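Local coordinates for protein GRMZM2G135359 pseudokinase (PDB 6CPY) that forms the kinase-like part of a maize receptor-like pseudokinase, which may bind ATP but whose catalytic activity is in doubt, at residues L32-L37 with E113-R118; E36-T39 with D43-N46; E227-R232 with R273-V278; S247-F250 with R255-E258. All coordinates share one frame; numbering follows the deposited sequence.

Contact 1. Residues L32-L37 with E113-R118; sequences LKRSEL and EHPFTR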
loop_
_atom_site.group_PDB
_atom_site.type_symbol
_atom_site.label_atom_id
_atom_site.label_comp_id
_atom_site.label_asym_id
_atom_site.label_seq_id
_atom_site.Cartn_x
_atom_site.Cartn_y
_atom_site.Cartn_z
ATOM N N LEU A 32 -3.530 10.047 -19.994
ATOM C CA LEU A 32 -3.660 9.054 -21.036
ATOM C C LEU A 32 -5.034 9.156 -21.681
ATOM O O LEU A 32 -6.030 9.411 -21.006
ATOM C CB LEU A 32 -3.438 7.657 -20.469
ATOM C CG LEU A 32 -2.010 7.444 -19.953
ATOM C CD1 LEU A 32 -1.926 6.224 -19.050
ATOM C CD2 LEU A 32 -1.039 7.326 -21.116
ATOM N N LYS A 33 -5.089 8.962 -22.992
ATOM C CA LYS A 33 -6.377 8.927 -23.690
ATOM C C LYS A 33 -7.139 7.681 -23.312
ATOM O O LYS A 33 -6.540 6.622 -23.136
ATOM C CB LYS A 33 -6.164 8.950 -25.208
ATOM C CG LYS A 33 -5.540 10.241 -25.709
ATOM C CD LYS A 33 -5.421 10.236 -27.229
ATOM C CE LYS A 33 -5.098 11.614 -27.779
ATOM N NZ LYS A 33 -3.666 11.977 -27.595
ATOM N N ARG A 34 -8.464 7.765 -23.213
ATOM C CA ARG A 34 -9.238 6.544 -22.979
ATOM C C ARG A 34 -8.975 5.499 -24.071
ATOM O O ARG A 34 -8.894 4.312 -23.790
ATOM C CB ARG A 34 -10.739 6.802 -22.865
ATOM C CG ARG A 34 -11.480 5.580 -22.310
ATOM C CD ARG A 34 -12.977 5.638 -22.493
ATOM N NE ARG A 34 -13.578 4.298 -22.478
ATOM C CZ ARG A 34 -14.025 3.662 -21.399
ATOM N NH1 ARG A 34 -13.960 4.211 -20.192
ATOM N NH2 ARG A 34 -14.551 2.462 -21.529
ATOM N N SER A 35 -8.838 5.942 -25.316
ATOM C CA SER A 35 -8.594 5.006 -26.408
ATOM C C SER A 35 -7.322 4.184 -26.167
ATOM O O SER A 35 -7.305 2.978 -26.415
ATOM C CB SER A 35 -8.497 5.733 -27.743
ATOM O OG SER A 35 -7.443 6.667 -27.752
ATOM N N GLU A 36 -6.269 4.832 -25.676
ATOM C CA GLU A 36 -5.026 4.114 -25.336
ATOM C C GLU A 36 -5.229 3.069 -24.226
ATOM O O GLU A 36 -4.687 1.962 -24.283
ATOM C CB GLU A 36 -3.926 5.104 -24.944
ATOM C CG GLU A 36 -2.557 4.453 -24.741
ATOM C CD GLU A 36 -1.424 5.449 -24.511
ATOM O OE1 GLU A 36 -1.699 6.661 -24.391
ATOM O OE2 GLU A 36 -0.247 5.012 -24.447
ATOM N N LEU A 37 -5.999 3.424 -23.207
ATOM C CA LEU A 37 -6.279 2.499 -22.113
ATOM C C LEU A 37 -7.212 1.362 -22.503
ATOM O O LEU A 37 -7.069 0.236 -22.001
ATOM C CB LEU A 37 -6.822 3.264 -20.904
ATOM C CG LEU A 37 -5.726 4.106 -20.233
ATOM C CD1 LEU A 37 -6.281 4.809 -19.002
ATOM C CD2 LEU A 37 -4.524 3.247 -19.847
ATOM N N GLU A 113 -15.064 12.003 -20.670
ATOM C CA GLU A 113 -16.498 12.178 -20.414
ATOM C C GLU A 113 -17.355 11.214 -21.208
ATOM O O GLU A 113 -18.464 10.900 -20.782
ATOM C CB GLU A 113 -16.936 13.616 -20.717
ATOM C CG GLU A 113 -16.323 14.672 -19.808
ATOM C CD GLU A 113 -16.521 14.354 -18.332
ATOM O OE1 GLU A 113 -17.676 14.095 -17.918
ATOM O OE2 GLU A 113 -15.512 14.351 -17.591
ATOM N N HIS A 114 -16.857 10.748 -22.355
ATOM C CA HIS A 114 -17.642 9.897 -23.250
ATOM C C HIS A 114 -16.906 8.621 -23.673
ATOM O O HIS A 114 -16.037 8.683 -24.550
ATOM C CB HIS A 114 -18.026 10.706 -24.499
ATOM C CG HIS A 114 -18.551 12.070 -24.187
ATOM N ND1 HIS A 114 -17.840 13.221 -24.447
ATOM C CD2 HIS A 114 -19.713 12.467 -23.619
ATOM C CE1 HIS A 114 -18.542 14.270 -24.052
ATOM N NE2 HIS A 114 -19.683 13.839 -23.547
ATOM N N PRO A 115 -17.218 7.471 -23.068
ATOM C CA PRO A 115 -18.123 7.348 -21.925
ATOM C C PRO A 115 -17.437 7.766 -20.630
ATOM O O PRO A 115 -16.226 8.003 -20.619
ATOM C CB PRO A 115 -18.432 5.858 -21.892
ATOM C CG PRO A 115 -17.200 5.227 -22.429
ATOM C CD PRO A 115 -16.676 6.162 -23.467
ATOM N N PHE A 116 -18.203 7.833 -19.548
ATOM C CA PHE A 116 -17.684 8.421 -18.317
ATOM C C PHE A 116 -16.539 7.571 -17.761
ATOM O O PHE A 116 -16.697 6.369 -17.553
ATOM C CB PHE A 116 -18.772 8.582 -17.269
ATOM C CG PHE A 116 -18.291 9.285 -16.043
ATOM C CD1 PHE A 116 -18.154 10.659 -16.043
ATOM C CD2 PHE A 116 -17.912 8.570 -14.925
ATOM C CE1 PHE A 116 -17.673 11.323 -14.927
ATOM C CE2 PHE A 116 -17.434 9.227 -13.797
ATOM C CZ PHE A 116 -17.318 10.598 -13.807
ATOM N N THR A 117 -15.391 8.213 -17.550
ATOM C CA THR A 117 -14.162 7.528 -17.146
ATOM C C THR A 117 -13.428 8.354 -16.097
ATOM O O THR A 117 -13.131 9.523 -16.315
ATOM C CB THR A 117 -13.212 7.372 -18.351
ATOM O OG1 THR A 117 -13.925 6.811 -19.463
ATOM C CG2 THR A 117 -12.007 6.497 -18.006
ATOM N N ARG A 118 -13.123 7.740 -14.960
ATOM C CA ARG A 118 -12.238 8.361 -13.992
ATOM C C ARG A 118 -11.317 7.270 -13.490
ATOM O O ARG A 118 -11.721 6.444 -12.672
ATOM C CB ARG A 118 -13.036 8.978 -12.839
ATOM C CG ARG A 118 -13.831 10.225 -13.202
ATOM C CD ARG A 118 -12.915 11.390 -13.528
ATOM N NE ARG A 118 -13.638 12.629 -13.765
ATOM C CZ ARG A 118 -14.336 12.912 -14.868
ATOM N NH1 ARG A 118 -14.454 12.029 -15.855
ATOM N NH2 ARG A 118 -14.951 14.087 -14.970
#
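Thr117 OG1 sits between two polar partners: Arg34 NH1 donates to it at 2.7 Å, and the hydroxyl in turn donates a hydrogen bond to Pro115 O, 2.8 Å from Thr117 OG1. The N-H of Arg34 comes in somewhat bent, at 143°, with the oxygen tilted out of the guanidinium plane. Pro115 takes one face of the same group, its CG sitting over the centre, 3.7 Å from Arg34 CZ, and its ring crosses the arginine chain at about a right angle. Arg34 gets this far because CG is anti to the backbone N (chi1 -167°) and the chain stays extended to NE, which also forms a salt bridge with Glu38, one turn further along the same helix. The cis peptide bond before Pro115 shapes the loop that offers both partners. An alanine in place of Arg34 is likely to leave Thr117 OG1 without this N-H donor, Pro115 without its flat cover and Glu38 without this partner. The charged end is thus shared out between a neutral hydroxyl, a proline ring and a carboxylate, and the contact ties helix 34-40 to the loop between antiparallel strands 106-112 and 117-123 of the N-lobe sheet by polar chemistry and packing together.

Contact 2. Residues E36-T39 with D43-N46; sequences ELET and DFSN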
loop_
_atom_site.group_PDB
_atom_site.type_symbol
_atom_site.label_atom_id
_atom_site.label_comp_id
_atom_site.label_asym_id
_atom_site.label_seq_id
_atom_site.Cartn_x
_atom_site.Cartn_y
_atom_site.Cartn_z
ATOM N N GLU A 36 -6.269 4.832 -25.676
ATOM C CA GLU A 36 -5.026 4.114 -25.336
ATOM C C GLU A 36 -5.229 3.069 -24.226
ATOM O O GLU A 36 -4.687 1.962 -24.283
ATOM C CB GLU A 36 -3.926 5.104 -24.944
ATOM C CG GLU A 36 -2.557 4.453 -24.741
ATOM C CD GLU A 36 -1.424 5.449 -24.511
ATOM O OE1 GLU A 36 -1.699 6.661 -24.391
ATOM O OE2 GLU A 36 -0.247 5.012 -24.447
ATOM N N LEU A 37 -5.999 3.424 -23.207
ATOM C CA LEU A 37 -6.279 2.499 -22.113
ATOM C C LEU A 37 -7.212 1.362 -22.503
ATOM O O LEU A 37 -7.069 0.236 -22.001
ATOM C CB LEU A 37 -6.822 3.264 -20.904
ATOM C CG LEU A 37 -5.726 4.106 -20.233
ATOM C CD1 LEU A 37 -6.281 4.809 -19.002
ATOM C CD2 LEU A 37 -4.524 3.247 -19.847
ATOM N N GLU A 38 -8.154 1.646 -23.400
ATOM C CA GLU A 38 -9.019 0.611 -23.951
ATOM C C GLU A 38 -8.171 -0.466 -24.616
ATOM O O GLU A 38 -8.380 -1.645 -24.387
ATOM C CB GLU A 38 -9.989 1.194 -24.987
ATOM C CG GLU A 38 -11.083 2.078 -24.417
ATOM C CD GLU A 38 -11.732 2.956 -25.478
ATOM O OE1 GLU A 38 -11.653 2.598 -26.674
ATOM O OE2 GLU A 38 -12.310 4.012 -25.124
ATOM N N THR A 39 -7.215 -0.041 -25.433
ATOM C CA THR A 39 -6.281 -0.959 -26.082
ATOM C C THR A 39 -5.436 -1.676 -25.022
ATOM O O THR A 39 -5.344 -2.911 -25.006
ATOM C CB THR A 39 -5.367 -0.209 -27.070
ATOM O OG1 THR A 39 -6.174 0.464 -28.054
ATOM C CG2 THR A 39 -4.407 -1.167 -27.768
ATOM N N ASP A 43 -10.237 -3.406 -23.508
ATOM C CA ASP A 43 -11.546 -2.857 -23.151
ATOM C C ASP A 43 -12.005 -3.259 -21.733
ATOM O O ASP A 43 -13.178 -3.532 -21.503
ATOM C CB ASP A 43 -12.597 -3.233 -24.215
ATOM C CG ASP A 43 -12.381 -2.499 -25.539
ATOM O OD1 ASP A 43 -12.372 -1.247 -25.534
ATOM O OD2 ASP A 43 -12.240 -3.170 -26.587
ATOM N N PHE A 44 -11.066 -3.279 -20.789
ATOM C CA PHE A 44 -11.367 -3.515 -19.375
ATOM C C PHE A 44 -12.036 -4.878 -19.107
ATOM O O PHE A 44 -12.980 -4.982 -18.319
ATOM C CB PHE A 44 -12.180 -2.335 -18.819
ATOM C CG PHE A 44 -11.572 -0.995 -19.142
ATOM C CD1 PHE A 44 -10.454 -0.541 -18.448
ATOM C CD2 PHE A 44 -12.078 -0.214 -20.166
ATOM C CE1 PHE A 44 -9.870 0.681 -18.757
ATOM C CE2 PHE A 44 -11.495 1.005 -20.483
ATOM C CZ PHE A 44 -10.391 1.453 -19.782
ATOM N N SER A 45 -11.496 -5.921 -19.735
ATOM C CA SER A 45 -12.032 -7.284 -19.636
ATOM C C SER A 45 -11.215 -8.193 -18.721
ATOM O O SER A 45 -11.601 -9.338 -18.487
ATOM C CB SER A 45 -12.114 -7.919 -21.026
ATOM O OG SER A 45 -10.849 -7.928 -21.673
ATOM N N ASN A 46 -10.103 -7.692 -18.190
ATOM C CA ASN A 46 -9.200 -8.510 -17.391
ATOM C C ASN A 46 -9.110 -7.960 -15.963
ATOM O O ASN A 46 -8.352 -7.035 -15.695
ATOM C CB ASN A 46 -7.828 -8.532 -18.068
ATOM C CG ASN A 46 -6.897 -9.571 -17.487
ATOM O OD1 ASN A 46 -7.271 -10.342 -16.603
ATOM N ND2 ASN A 46 -5.661 -9.598 -17.988
#
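Glu38 and Asp43 meet with their side chains slanting across each other, their carboxylate planes 34° apart. Asp43 OD1 lies against the aliphatic base of the glutamate, 3.5 Å from Glu38 CB, while the two charged ends come no closer than 4.1 Å, between Glu38 OE1 and Asp43 OD1. The Phe44 ring is turned more steeply, its plane 70° from the Glu38 carboxylate, and approaches the helix with its outer carbons: CE2 stands 4.1 Å from Glu38 CG and CZ 4.2 Å from Leu37 CB. Both Asp43 and Phe44 have positive phi, and these two residues fold the chain back past the end of helix 34-40. The fold-back is fastened by the backbone, where Asp43 N gives an almost straight bond of 2.7 Å to Glu38 O. Beyond the two segments, Leu37 rests on strand 117-123 and Phe44 packs edge-to-face with Tyr57 of strand 54-60, so both the helix and the turn after it pack on the N-lobe sheet. The proximity of two acids would probably favour protonation of one or the other slightly, but Arg34, salt-bridged to Glu38 OE2, is likely to offset much of that mutual repulsion.

Contact 3. Residues E227-R232 with R273-V278; sequences EILTGR and RALCEV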
loop_
_atom_site.group_PDB
_atom_site.type_symbol
_atom_site.label_atom_id
_atom_site.label_comp_id
_atom_site.label_asym_id
_atom_site.label_seq_id
_atom_site.Cartn_x
_atom_site.Cartn_y
_atom_site.Cartn_z
ATOM N N GLU A 227 1.874 -9.727 11.964
ATOM C CA GLU A 227 1.206 -10.635 11.035
ATOM C C GLU A 227 2.201 -11.371 10.151
ATOM O O GLU A 227 2.074 -12.567 9.925
ATOM C CB GLU A 227 0.198 -9.849 10.193
ATOM C CG GLU A 227 -0.630 -10.690 9.239
ATOM C CD GLU A 227 -1.469 -9.835 8.308
ATOM O OE1 GLU A 227 -1.610 -8.622 8.576
ATOM O OE2 GLU A 227 -1.990 -10.383 7.316
ATOM N N ILE A 228 3.220 -10.655 9.690
ATOM C CA ILE A 228 4.265 -11.256 8.866
ATOM C C ILE A 228 5.032 -12.305 9.686
ATOM O O ILE A 228 5.356 -13.384 9.191
ATOM C CB ILE A 228 5.227 -10.170 8.328
ATOM C CG1 ILE A 228 4.530 -9.305 7.266
ATOM C CG2 ILE A 228 6.487 -10.796 7.781
ATOM C CD1 ILE A 228 5.215 -7.989 6.955
ATOM N N LEU A 229 5.297 -11.991 10.950
ATOM C CA LEU A 229 6.047 -12.900 11.816
ATOM C C LEU A 229 5.277 -14.141 12.278
ATOM O O LEU A 229 5.868 -15.211 12.421
ATOM C CB LEU A 229 6.555 -12.143 13.033
ATOM C CG LEU A 229 7.656 -11.121 12.769
ATOM C CD1 LEU A 229 7.837 -10.273 14.020
ATOM C CD2 LEU A 229 8.974 -11.771 12.379
ATOM N N THR A 230 3.981 -13.990 12.535
ATOM C CA THR A 230 3.175 -15.048 13.155
ATOM C C THR A 230 2.254 -15.760 12.172
ATOM O O THR A 230 1.791 -16.873 12.436
ATOM C CB THR A 230 2.282 -14.499 14.290
ATOM O OG1 THR A 230 1.337 -13.562 13.758
ATOM C CG2 THR A 230 3.096 -13.829 15.342
ATOM N N GLY A 231 1.955 -15.105 11.057
ATOM C CA GLY A 231 0.924 -15.562 10.148
ATOM C C GLY A 231 -0.501 -15.422 10.665
ATOM O O GLY A 231 -1.405 -16.008 10.075
ATOM N N ARG A 232 -0.709 -14.649 11.732
ATOM C CA ARG A 232 -2.031 -14.478 12.360
ATOM C C ARG A 232 -2.558 -13.041 12.248
ATOM O O ARG A 232 -1.788 -12.076 12.327
ATOM C CB ARG A 232 -1.970 -14.851 13.840
ATOM C CG ARG A 232 -1.615 -16.303 14.124
ATOM C CD ARG A 232 -1.094 -16.438 15.542
ATOM N NE ARG A 232 -0.817 -17.821 15.940
ATOM C CZ ARG A 232 -1.700 -18.657 16.493
ATOM N NH1 ARG A 232 -2.957 -18.279 16.718
ATOM N NH2 ARG A 232 -1.321 -19.889 16.819
ATOM N N ARG A 273 13.413 -12.232 18.066
ATOM C CA ARG A 273 13.195 -11.477 19.314
ATOM C C ARG A 273 13.232 -9.981 19.109
ATOM O O ARG A 273 12.342 -9.255 19.567
ATOM C CB ARG A 273 14.242 -11.811 20.379
ATOM C CG ARG A 273 13.951 -13.042 21.165
ATOM C CD ARG A 273 14.908 -13.216 22.346
ATOM N NE ARG A 273 14.475 -14.417 23.037
ATOM C CZ ARG A 273 14.930 -15.641 22.812
ATOM N NH1 ARG A 273 15.924 -15.864 21.955
ATOM N NH2 ARG A 273 14.408 -16.655 23.483
ATOM N N ALA A 274 14.276 -9.520 18.437
ATOM C CA ALA A 274 14.461 -8.100 18.226
ATOM C C ALA A 274 13.285 -7.529 17.408
ATOM O O ALA A 274 12.785 -6.444 17.706
ATOM C CB ALA A 274 15.799 -7.842 17.559
ATOM N N LEU A 275 12.822 -8.264 16.398
ATOM C CA LEU A 275 11.686 -7.779 15.589
ATOM C C LEU A 275 10.402 -7.716 16.412
ATOM O O LEU A 275 9.592 -6.793 16.238
ATOM C CB LEU A 275 11.481 -8.650 14.353
ATOM C CG LEU A 275 12.617 -8.500 13.331
ATOM C CD1 LEU A 275 12.532 -9.602 12.286
ATOM C CD2 LEU A 275 12.587 -7.128 12.667
ATOM N N CYS A 276 10.217 -8.679 17.316
ATOM C CA CYS A 276 9.055 -8.650 18.217
ATOM C C CYS A 276 9.095 -7.464 19.203
ATOM O O CYS A 276 8.049 -6.963 19.603
ATOM C CB CYS A 276 8.897 -9.972 18.959
ATOM S SG CYS A 276 8.404 -11.342 17.890
ATOM N N GLU A 277 10.289 -7.006 19.576
ATOM C CA GLU A 277 10.417 -5.777 20.379
ATOM C C GLU A 277 9.958 -4.547 19.589
ATOM O O GLU A 277 9.260 -3.683 20.124
ATOM C CB GLU A 277 11.847 -5.596 20.892
ATOM C CG GLU A 277 12.248 -6.652 21.915
ATOM C CD GLU A 277 13.739 -6.688 22.224
ATOM O OE1 GLU A 277 14.543 -6.130 21.444
ATOM O OE2 GLU A 277 14.114 -7.293 23.257
ATOM N N VAL A 278 10.324 -4.484 18.311
ATOM C CA VAL A 278 9.816 -3.426 17.421
ATOM C C VAL A 278 8.300 -3.444 17.404
ATOM O O VAL A 278 7.678 -2.399 17.577
ATOM C CB VAL A 278 10.347 -3.551 15.973
ATOM C CG1 VAL A 278 9.675 -2.527 15.054
ATOM C CG2 VAL A 278 11.853 -3.394 15.952
#
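Leu229 and Leu275 meet beside a flat group, the indole of Trp144 in helix 144-164, whose side chain touches both leucines. A second flat pair lies at the end of the first segment, where Arg232 makes a cation-pi contact with Trp245. What meets directly across the helices is branched aliphatic chain and sulfur. Leu229 does the reaching: its CD1 lies 4.0 Å from Leu275 CB and 4.1 Å from Cys276 SG, so one methyl settles against two consecutive residues of helix 269-282. The other methyl, CD2, stands 4.2 Å from Leu275 CD1. The two leucine side chains cross at about a right angle. Cys276 holds SG beside its own backbone N (chi1 -69°), where the sulfur can meet the Leu229 methyl. Helix 214-230 ends just beyond this point: Thr230 OG1 accepts from Arg232 N at 3.1 Å in an ST turn, and Gly231 supplies the positive phi on leaving the helix. Leu275 also packs on Met300 and Ile303 of helix 293-304. Two helices of the kinase-fold C-lobe are joined here, and no hydrogen bond or charge crosses between the segments, so what joins them directly is buried apolar contact, with Trp144 packed against both leucines.

Contact 4. Residues S247-F250 with R255-E258; sequences SRYF and RLEE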
loop_
_atom_site.group_PDB
_atom_site.type_symbol
_atom_site.label_atom_id
_atom_site.label_comp_id
_atom_site.label_asym_id
_atom_site.label_seq_id
_atom_site.Cartn_x
_atom_site.Cartn_y
_atom_site.Cartn_z
ATOM N N SER A 247 -0.574 -11.176 24.131
ATOM C CA SER A 247 -0.237 -10.741 25.489
ATOM C C SER A 247 0.631 -11.765 26.215
ATOM O O SER A 247 1.576 -11.395 26.905
ATOM C CB SER A 247 -1.504 -10.463 26.308
ATOM O OG SER A 247 -2.127 -9.271 25.862
ATOM N N ARG A 248 0.314 -13.043 26.050
ATOM C CA ARG A 248 1.075 -14.099 26.697
ATOM C C ARG A 248 2.526 -14.037 26.241
ATOM O O ARG A 248 3.427 -14.174 27.069
ATOM C CB ARG A 248 0.490 -15.489 26.428
ATOM C CG ARG A 248 1.361 -16.602 27.000
ATOM C CD ARG A 248 0.593 -17.856 27.340
ATOM N NE ARG A 248 0.062 -18.529 26.164
ATOM C CZ ARG A 248 0.708 -19.438 25.438
ATOM N NH1 ARG A 248 1.946 -19.806 25.742
ATOM N NH2 ARG A 248 0.099 -19.983 24.390
ATOM N N TYR A 249 2.759 -13.800 24.945
ATOM C CA TYR A 249 4.143 -13.656 24.462
ATOM C C TYR A 249 4.865 -12.481 25.129
ATOM O O TYR A 249 5.947 -12.646 25.700
ATOM C CB TYR A 249 4.245 -13.491 22.936
ATOM C CG TYR A 249 5.686 -13.261 22.537
ATOM C CD1 TYR A 249 6.579 -14.328 22.449
ATOM C CD2 TYR A 249 6.179 -11.975 22.349
ATOM C CE1 TYR A 249 7.915 -14.111 22.150
ATOM C CE2 TYR A 249 7.507 -11.750 22.038
ATOM C CZ TYR A 249 8.366 -12.826 21.943
ATOM O OH TYR A 249 9.680 -12.601 21.629
ATOM N N PHE A 250 4.278 -11.295 25.060
ATOM C CA PHE A 250 4.950 -10.105 25.589
ATOM C C PHE A 250 5.151 -10.131 27.109
ATOM O O PHE A 250 6.042 -9.457 27.615
ATOM C CB PHE A 250 4.254 -8.831 25.115
ATOM C CG PHE A 250 4.460 -8.579 23.653
ATOM C CD1 PHE A 250 5.743 -8.392 23.163
ATOM C CD2 PHE A 250 3.402 -8.589 22.764
ATOM C CE1 PHE A 250 5.970 -8.195 21.813
ATOM C CE2 PHE A 250 3.622 -8.383 21.406
ATOM C CZ PHE A 250 4.905 -8.191 20.933
ATOM N N ARG A 255 7.270 -19.448 24.156
ATOM C CA ARG A 255 8.493 -19.708 23.405
ATOM C C ARG A 255 8.353 -19.129 21.989
ATOM O O ARG A 255 7.251 -19.070 21.451
ATOM C CB ARG A 255 8.745 -21.210 23.319
ATOM C CG ARG A 255 8.905 -21.892 24.671
ATOM C CD ARG A 255 9.110 -23.388 24.514
ATOM N NE ARG A 255 10.239 -23.691 23.632
ATOM C CZ ARG A 255 11.527 -23.573 23.961
ATOM N NH1 ARG A 255 11.898 -23.145 25.168
ATOM N NH2 ARG A 255 12.460 -23.881 23.063
ATOM N N LEU A 256 9.462 -18.712 21.387
ATOM C CA LEU A 256 9.417 -18.203 20.012
ATOM C C LEU A 256 8.904 -19.243 19.008
ATOM O O LEU A 256 8.292 -18.869 18.006
ATOM C CB LEU A 256 10.779 -17.665 19.562
ATOM C CG LEU A 256 11.166 -16.237 19.950
ATOM C CD1 LEU A 256 12.620 -15.999 19.560
ATOM C CD2 LEU A 256 10.266 -15.213 19.283
ATOM N N GLU A 257 9.130 -20.536 19.267
ATOM C CA GLU A 257 8.603 -21.590 18.378
ATOM C C GLU A 257 7.072 -21.637 18.341
ATOM O O GLU A 257 6.487 -22.133 17.377
ATOM C CB GLU A 257 9.113 -22.983 18.770
ATOM C CG GLU A 257 10.612 -23.175 18.642
ATOM C CD GLU A 257 11.353 -22.975 19.953
ATOM O OE1 GLU A 257 10.949 -22.098 20.755
ATOM O OE2 GLU A 257 12.354 -23.697 20.175
ATOM N N GLU A 258 6.421 -21.161 19.399
ATOM C CA GLU A 258 4.968 -21.084 19.418
ATOM C C GLU A 258 4.475 -19.813 18.716
ATOM O O GLU A 258 3.406 -19.804 18.127
ATOM C CB GLU A 258 4.436 -21.153 20.862
ATOM C CG GLU A 258 2.918 -21.050 20.943
ATOM C CD GLU A 258 2.328 -21.401 22.301
ATOM O OE1 GLU A 258 3.083 -21.593 23.284
ATOM O OE2 GLU A 258 1.077 -21.475 22.377
#
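Arg248 and Glu258 both set off with CG anti to the backbone N, and the arginine then bends at its third torsion (chi3 67°), which swings the guanidinium end-on against the glutamate. The result is a two-pronged salt bridge that links a helix, a short loop and a second helix of the kinase-fold C-lobe, helix 240-250 followed by the short helix 256-259. Arg248 NH2 holds Glu258 OE2 at 2.7 Å, and Arg248 NH1 holds OE1 of the same glutamate at a longer 3.2 Å. Both oxygens lie close to the guanidinium plane, yet the nitrogens come from above the carboxylate, the two planes standing 56° apart. NH1 also donates to Gly253 O, in the connecting loop, so one group fixes both the loop and the helix after it. With a methionine at Arg248, Glu258 would probably lose its counter-charge and be free to turn, and the Gly253 carbonyl would lose this donor. Deeper in, Leu256 packs obliquely against Tyr249, whose ring also rests on Cys276 of helix 269-282. Arg255, at the N-cap position of the second helix, makes its own salt bridge to Glu257, 2.9 Å from NH2 to OE2. The closest touch between tyrosine and leucine is at the phenol end of the side chain, where Leu256 CD2 lies 3.6 Å from Tyr249 OH and 3.9 Å from Tyr249 CE1.

How the contacts relate
The four contacts fall into two pairs, one in each lobe of the kinase fold. Contacts 1 and 2, with centres 10 Å apart, share helix 34-40, which contact 1 ties to the loop before strand 117-123 and the start of that strand, and contact 2 to the loop leading into strand 47-50; they touch through Arg34 and Phe44. Contacts 3 and 4, also 10 Å apart, belong to the helical C-lobe, where helix 269-282 of contact 3 meets Phe250, Tyr249 and Leu256 of contact 4. Along the chain contact 4 is nested inside the loop that contact 3 closes, and both come after the N-lobe pair. Contacts 1 and 3 lie about 44 Å apart between centres, so the two pairs are separate local features.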